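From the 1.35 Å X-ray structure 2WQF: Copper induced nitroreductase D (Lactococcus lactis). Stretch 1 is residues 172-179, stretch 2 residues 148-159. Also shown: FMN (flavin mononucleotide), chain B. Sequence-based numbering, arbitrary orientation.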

# COMPACT_ATOMS: atom_id res chain seq x y z
N LYS A 172 8.67 5.59 13.40
CA LYS A 172 7.84 4.54 13.98
C LYS A 172 7.92 3.30 13.10
O LYS A 172 7.47 3.33 11.96
CB LYS A 172 6.40 5.00 14.11
CG LYS A 172 5.47 3.97 14.72
CD LYS A 172 4.04 4.46 14.71
CE LYS A 172 3.09 3.46 15.36
NZ LYS A 172 1.66 3.93 15.29
N LEU A 173 8.51 2.24 13.63
CA LEU A 173 8.75 1.03 12.85
C LEU A 173 7.43 0.36 12.48
O LEU A 173 6.58 0.16 13.35
CB LEU A 173 9.62 0.06 13.67
CG LEU A 173 10.04 -1.24 12.96
CD1 LEU A 173 10.77 -0.99 11.65
CD2 LEU A 173 10.94 -2.04 13.91
N ARG A 174 7.27 -0.01 11.21
CA ARG A 174 6.05 -0.66 10.73
C ARG A 174 6.20 -2.08 10.18
O ARG A 174 5.25 -2.85 10.18
CB ARG A 174 5.39 0.18 9.63
CG ARG A 174 5.19 1.63 9.95
CD ARG A 174 4.54 1.88 11.27
NE ARG A 174 3.19 1.33 11.42
CZ ARG A 174 2.77 0.59 12.46
NH1 ARG A 174 3.61 0.16 13.40
NH2 ARG A 174 1.50 0.24 12.55
N GLY A 175 7.37 -2.45 9.70
CA GLY A 175 7.53 -3.70 9.00
C GLY A 175 9.00 -3.95 8.69
O GLY A 175 9.79 -3.01 8.64
N GLN A 176 9.37 -5.21 8.50
CA GLN A 176 10.74 -5.59 8.17
C GLN A 176 10.73 -6.54 6.99
O GLN A 176 10.27 -7.68 7.08
CB GLN A 176 11.46 -6.22 9.36
CG GLN A 176 11.46 -5.35 10.59
CD GLN A 176 10.23 -5.57 11.45
OE1 GLN A 176 9.94 -6.70 11.84
NE2 GLN A 176 9.51 -4.51 11.75
N LEU A 177 11.24 -6.06 5.87
CA LEU A 177 11.24 -6.84 4.64
C LEU A 177 12.61 -7.52 4.51
O LEU A 177 13.62 -6.87 4.24
CB LEU A 177 10.92 -5.96 3.45
CG LEU A 177 10.70 -6.69 2.14
CD1 LEU A 177 9.39 -7.49 2.11
CD2 LEU A 177 10.73 -5.68 0.96
N VAL A 178 12.63 -8.82 4.78
CA VAL A 178 13.81 -9.66 4.69
C VAL A 178 13.95 -10.10 3.23
O VAL A 178 12.98 -10.53 2.61
CB VAL A 178 13.64 -10.89 5.59
CG1 VAL A 178 14.87 -11.77 5.53
CG2 VAL A 178 13.41 -10.45 7.02
N PHE A 179 15.15 -9.94 2.67
CA PHE A 179 15.35 -10.18 1.24
C PHE A 179 16.67 -10.85 0.94
O PHE A 179 17.63 -10.78 1.71
CB PHE A 179 15.20 -8.88 0.43
CG PHE A 179 16.37 -7.93 0.55
CD1 PHE A 179 17.37 -7.94 -0.41
CD2 PHE A 179 16.49 -7.08 1.64
CE1 PHE A 179 18.45 -7.07 -0.31
CE2 PHE A 179 17.59 -6.21 1.77
CZ PHE A 179 18.56 -6.23 0.79
N1 FMN B . 4.11 -12.72 6.25
C2 FMN B . 4.92 -13.18 7.39
O2 FMN B . 5.59 -14.19 7.29
N3 FMN B . 4.84 -12.45 8.62
C4 FMN B . 4.07 -11.32 8.78
O4 FMN B . 4.12 -10.70 9.81
C4A FMN B . 3.24 -10.87 7.65
N5 FMN B . 2.45 -9.85 7.71
C5A FMN B . 1.96 -9.25 6.43
C6 FMN B . 1.37 -7.88 6.46
C7 FMN B . 0.97 -7.26 5.36
C7M FMN B . 0.35 -5.88 5.46
C8 FMN B . 1.16 -7.96 4.03
C8M FMN B . 0.78 -7.25 2.75
C9 FMN B . 1.66 -9.20 3.98
C9A FMN B . 2.10 -9.90 5.24
N10 FMN B . 2.62 -11.23 5.25
C10 FMN B . 3.34 -11.65 6.37
C1' FMN B . 2.73 -12.01 4.02
C2' FMN B . 1.36 -12.48 3.56
O2' FMN B . 0.93 -13.53 4.39
C3' FMN B . 1.48 -12.89 2.09
O3' FMN B . 1.74 -11.69 1.39
C4' FMN B . 0.16 -13.50 1.58
O4' FMN B . -0.06 -14.77 2.19
C5' FMN B . 0.15 -13.67 0.06
O5' FMN B . 1.25 -14.48 -0.32
P FMN B . 2.38 -13.89 -1.34
O1P FMN B . 1.72 -13.38 -2.55
O2P FMN B . 3.16 -12.75 -0.58
O3P FMN B . 3.34 -15.12 -1.64
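Stretch 2 148-159: ANLQHYNPLIDE

Stretch 2 enters as a strand, residues 148-151, and lies antiparallel to strand 172-179: the N-to-C directions differ by 157° and the axes approach to 4.6 Å. The register follows from CA-CA spacings, Leu177 with Leu150 at 4.5 Å and Phe179 with Ala148 at 4.1 Å being close, non-hydrogen-bonded pairs. Between and beyond them, two hydrogen-bonded pairs carry the ladder. Asn149 N gives to Val178 O and Asn149 O receives from Val178 N, both at 2.9 Å; Gln151 N reaches Gln176 O at 2.8 Å, and Gln176 N reaches Gln151 O at 2.9 Å.

On the face carrying Leu177 and Leu150, Leu177 CD1 packs 3.8 Å from Ala148 CB and 4.1 Å from Leu150 CB, so the leucine tip lies over the small alanine as well as its own partner. At Gly175 the surface is hollow: an ideal CB there would fall 3.4 Å from Leu150 CD1, a tight approach. Gly175 CA instead lies 3.5 Å from Gln151 O in a CA-H...O contact.

After Gln151 the chain leaves the ladder, yet Gln176 holds it from the opposite face to Leu177. Gln176 OE1 accepts from Tyr153 N at 2.8 Å with a nearly straight angle of 175°, while Gln176 NE2 gives to Asn154 OD1 at 3.0 Å. His152 brings its ring edge to Arg174, His152 CD2 lying 3.1 Å from Arg174 O.

A cis peptide precedes Pro155, and a type I turn from Pro155 to Asp158 folds the chain back over Leu173. Leu173 is the bump here: Leu173 CG lies 3.8 Å from Asn154 CB, and Leu173 CD2 lies 3.7 Å from Ile157 CG1 and 3.4 Å from Asp158 OD1. Two waters bridge Asp158 OD2 to the Leu173 backbone, one at N and one at O.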

# COMPACT_ATOMS: atom_id res chain seq x y z
N ALA A 148 11.74 -12.09 -1.08
CA ALA A 148 11.60 -11.38 0.18
C ALA A 148 10.39 -11.89 0.93
O ALA A 148 9.49 -12.52 0.35
CB ALA A 148 11.47 -9.85 -0.04
N ASN A 149 10.36 -11.59 2.23
CA ASN A 149 9.19 -11.84 3.08
C ASN A 149 9.08 -10.69 4.08
O ASN A 149 10.06 -10.03 4.40
CB ASN A 149 9.26 -13.24 3.73
CG ASN A 149 10.42 -13.39 4.69
OD1 ASN A 149 10.38 -12.91 5.80
ND2 ASN A 149 11.47 -14.03 4.24
N LEU A 150 7.85 -10.42 4.51
CA LEU A 150 7.55 -9.27 5.33
C LEU A 150 7.19 -9.70 6.75
O LEU A 150 6.21 -10.41 6.97
CB LEU A 150 6.39 -8.47 4.71
CG LEU A 150 6.01 -7.18 5.43
CD1 LEU A 150 7.13 -6.17 5.36
CD2 LEU A 150 4.73 -6.61 4.84
N GLN A 151 7.99 -9.25 7.71
CA GLN A 151 7.84 -9.58 9.11
C GLN A 151 7.44 -8.37 9.94
O GLN A 151 7.59 -7.21 9.52
CB GLN A 151 9.12 -10.18 9.67
CG GLN A 151 9.58 -11.45 8.98
CD GLN A 151 8.47 -12.46 8.86
OE1 GLN A 151 7.73 -12.69 9.82
NE2 GLN A 151 8.31 -13.04 7.69
N HIS A 152 6.93 -8.67 11.14
CA HIS A 152 6.45 -7.68 12.08
C HIS A 152 6.89 -7.98 13.51
O HIS A 152 6.13 -8.49 14.32
CB HIS A 152 4.94 -7.54 11.96
CG HIS A 152 4.51 -7.04 10.62
ND1 HIS A 152 4.20 -7.89 9.58
CD2 HIS A 152 4.44 -5.79 10.11
CE1 HIS A 152 3.90 -7.18 8.51
NE2 HIS A 152 4.06 -5.89 8.80
N TYR A 153 8.15 -7.66 13.80
CA TYR A 153 8.70 -7.78 15.16
C TYR A 153 8.67 -6.44 15.88
O TYR A 153 9.17 -6.32 16.99
CB TYR A 153 10.11 -8.38 15.09
CG TYR A 153 10.06 -9.84 14.72
CD1 TYR A 153 9.64 -10.79 15.64
CD2 TYR A 153 10.41 -10.25 13.45
CE1 TYR A 153 9.58 -12.12 15.30
CE2 TYR A 153 10.37 -11.59 13.10
CZ TYR A 153 9.94 -12.52 14.03
OH TYR A 153 9.89 -13.85 13.68
N ASN A 154 8.07 -5.43 15.24
CA ASN A 154 7.64 -4.21 15.91
C ASN A 154 6.39 -4.53 16.74
O ASN A 154 5.55 -5.35 16.29
CB ASN A 154 7.34 -3.12 14.87
CG ASN A 154 6.39 -3.61 13.79
OD1 ASN A 154 6.76 -4.44 12.97
ND2 ASN A 154 5.15 -3.15 13.82
N PRO A 155 6.23 -3.90 17.93
CA PRO A 155 7.12 -2.88 18.51
C PRO A 155 8.24 -3.44 19.38
O PRO A 155 8.95 -2.66 19.98
CB PRO A 155 6.18 -2.07 19.43
CG PRO A 155 4.90 -2.82 19.50
CD PRO A 155 5.05 -4.12 18.78
N LEU A 156 8.39 -4.75 19.44
CA LEU A 156 9.33 -5.39 20.36
C LEU A 156 10.76 -4.90 20.17
O LEU A 156 11.48 -4.67 21.15
CB LEU A 156 9.27 -6.91 20.18
CG LEU A 156 8.22 -7.68 20.98
CD1 LEU A 156 6.82 -7.10 20.79
CD2 LEU A 156 8.26 -9.16 20.59
N ILE A 157 11.17 -4.74 18.91
CA ILE A 157 12.57 -4.42 18.59
C ILE A 157 12.82 -2.94 18.37
O ILE A 157 13.96 -2.55 18.12
CB ILE A 157 13.05 -5.19 17.35
CG1 ILE A 157 12.29 -4.75 16.11
CG2 ILE A 157 12.89 -6.70 17.58
CD1 ILE A 157 12.84 -5.37 14.84
N ASP A 158 11.78 -2.12 18.48
CA ASP A 158 11.87 -0.71 18.09
C ASP A 158 12.99 0.06 18.80
O ASP A 158 13.77 0.77 18.15
CB ASP A 158 10.55 0.02 18.39
CG ASP A 158 9.40 -0.43 17.53
OD1 ASP A 158 9.47 -1.52 16.95
OD2 ASP A 158 8.42 0.34 17.45
N GLU A 159 13.02 -0.03 20.13
CA GLU A 159 14.01 0.68 20.94
C GLU A 159 15.44 0.28 20.58
O GLU A 159 16.32 1.14 20.44
CB GLU A 159 13.78 0.41 22.44
O HOH W 1 4.26 -1.45 16.07
O HOH W 2 9.55 2.56 16.32
O HOH W 3 6.23 0.42 16.15